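Possible prolidase (PDB 2P9B) is a putative amidohydrolase, possibly a prolidase, that probably hydrolyses carbon-nitrogen bonds. Local coordinates at residues P420-A425 against P429-G434. Numbering follows the deposited sequence.
Sequences PALVIA and PVWRPG
The backbone carbonyl of V423 receives the one direct hydrogen bond between 420-425 and 429-434, from V430 N at 2.8 Å from V423 O. Strand 422-425 and the short strand 428-429 form an antiparallel hairpin at the end of a mixed sheet in this amidohydrolase, and the chain beyond P429 leaves it as a loop. The contact illustrates how a strand pair comes apart: direct pairing first, then a water, then loop. At the paired end, I424 and P429 form an antiparallel non-hydrogen-bonded pair, where the proline ring costs no cross-strand bond.

On the other side of the same V423-V430 pair the chains stand too far apart for a direct bond, and a water bridges them. It accepts from V423 N at 2.8 Å and donates to V430 O at the same 2.8 Å, taking the place of a direct N-H...O=C bond. The divergence coincides with an inverse gamma turn centred on W431, closed by a weak bond from R432 N to V430 O, so that this carbonyl serves both the turn and the water.

V430 CG2, anti to its own carbonyl carbon, leans over the V423 carbonyl, 3.3 Å from V423 O, and V423 and V430 both rest on L125 of helix 113-126. L422, I424, P429 and the W431 indole gather on the other side. There I424 CG1 lies alongside P429, whose CB sits over one face of the indole, 3.4 Å above its plane and offset toward the rim. On its other edge strand 422-425 pairs with 403-406, where A421 and L422 both face V405 in a classic beta bulge. L422 approaches the indole obliquely, its CD1 methyl reaching W431 CZ3 at 3.8 Å.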
# COMPACT_ATOMS: atom_id res chain seq x y z
N PRO A 420 15.55 8.27 -0.99
CA PRO A 420 14.97 9.54 -1.45
C PRO A 420 15.85 10.75 -1.11
O PRO A 420 16.60 10.74 -0.14
CB PRO A 420 13.63 9.60 -0.70
CG PRO A 420 13.30 8.16 -0.46
CD PRO A 420 14.64 7.59 -0.06
N ALA A 421 15.75 11.79 -1.94
CA ALA A 421 16.49 13.02 -1.72
C ALA A 421 15.67 13.88 -0.76
O ALA A 421 16.21 14.55 0.12
CB ALA A 421 16.70 13.75 -3.03
N LEU A 422 14.36 13.85 -0.95
CA LEU A 422 13.44 14.62 -0.11
C LEU A 422 12.02 14.11 -0.30
O LEU A 422 11.64 13.73 -1.40
CB LEU A 422 13.50 16.11 -0.49
CG LEU A 422 12.54 17.08 0.21
CD1 LEU A 422 12.86 17.16 1.70
CD2 LEU A 422 12.66 18.46 -0.42
N VAL A 423 11.26 14.11 0.79
CA VAL A 423 9.87 13.67 0.74
C VAL A 423 9.01 14.84 1.21
O VAL A 423 9.34 15.50 2.19
CB VAL A 423 9.61 12.48 1.67
CG1 VAL A 423 8.17 11.98 1.50
CG2 VAL A 423 10.60 11.38 1.37
N ILE A 424 7.92 15.10 0.51
CA ILE A 424 7.02 16.18 0.87
C ILE A 424 5.64 15.55 1.02
O ILE A 424 5.16 14.88 0.11
CB ILE A 424 7.00 17.28 -0.22
CG1 ILE A 424 8.42 17.81 -0.42
CG2 ILE A 424 6.04 18.40 0.18
CD1 ILE A 424 8.56 18.86 -1.49
N ALA A 425 5.02 15.75 2.18
CA ALA A 425 3.70 15.19 2.45
C ALA A 425 2.68 16.30 2.57
O ALA A 425 2.76 17.14 3.46
CB ALA A 425 3.74 14.37 3.74
N PRO A 429 7.40 19.53 3.82
CA PRO A 429 8.66 18.84 3.56
C PRO A 429 9.08 18.09 4.83
O PRO A 429 8.87 18.58 5.94
CB PRO A 429 9.63 19.98 3.24
CG PRO A 429 8.74 21.03 2.68
CD PRO A 429 7.55 20.98 3.60
N VAL A 430 9.64 16.90 4.65
CA VAL A 430 10.08 16.11 5.79
C VAL A 430 11.57 16.39 5.98
O VAL A 430 12.40 15.87 5.25
CB VAL A 430 9.88 14.61 5.54
CG1 VAL A 430 10.30 13.81 6.76
CG2 VAL A 430 8.42 14.34 5.19
N TRP A 431 11.90 17.23 6.96
CA TRP A 431 13.30 17.59 7.20
C TRP A 431 14.02 16.54 8.04
O TRP A 431 14.41 16.80 9.19
CB TRP A 431 13.38 18.95 7.89
CG TRP A 431 12.73 20.06 7.13
CD1 TRP A 431 11.85 20.98 7.62
CD2 TRP A 431 12.93 20.40 5.74
NE1 TRP A 431 11.50 21.88 6.64
CE2 TRP A 431 12.16 21.56 5.48
CE3 TRP A 431 13.72 19.86 4.72
CZ2 TRP A 431 12.12 22.16 4.22
CZ3 TRP A 431 13.68 20.47 3.46
CH2 TRP A 431 12.90 21.61 3.23
N ARG A 432 14.20 15.36 7.47
CA ARG A 432 14.89 14.25 8.13
C ARG A 432 15.70 13.55 7.03
O ARG A 432 15.30 13.54 5.87
CB ARG A 432 13.88 13.30 8.76
CG ARG A 432 13.02 13.91 9.87
CD ARG A 432 13.72 13.93 11.24
NE ARG A 432 14.94 14.73 11.27
CZ ARG A 432 15.70 14.88 12.36
NH1 ARG A 432 15.36 14.30 13.50
NH2 ARG A 432 16.82 15.60 12.29
N PRO A 433 16.85 12.95 7.38
CA PRO A 433 17.72 12.26 6.42
C PRO A 433 17.15 11.08 5.64
O PRO A 433 17.47 10.88 4.46
CB PRO A 433 18.93 11.85 7.27
CG PRO A 433 18.33 11.66 8.63
CD PRO A 433 17.41 12.86 8.74
N GLY A 434 16.31 10.30 6.29
CA GLY A 434 15.74 9.13 5.64
C GLY A 434 15.50 8.11 6.73
O GLY A 434 15.78 8.38 7.89
O HOH W 1 12.75 13.93 3.20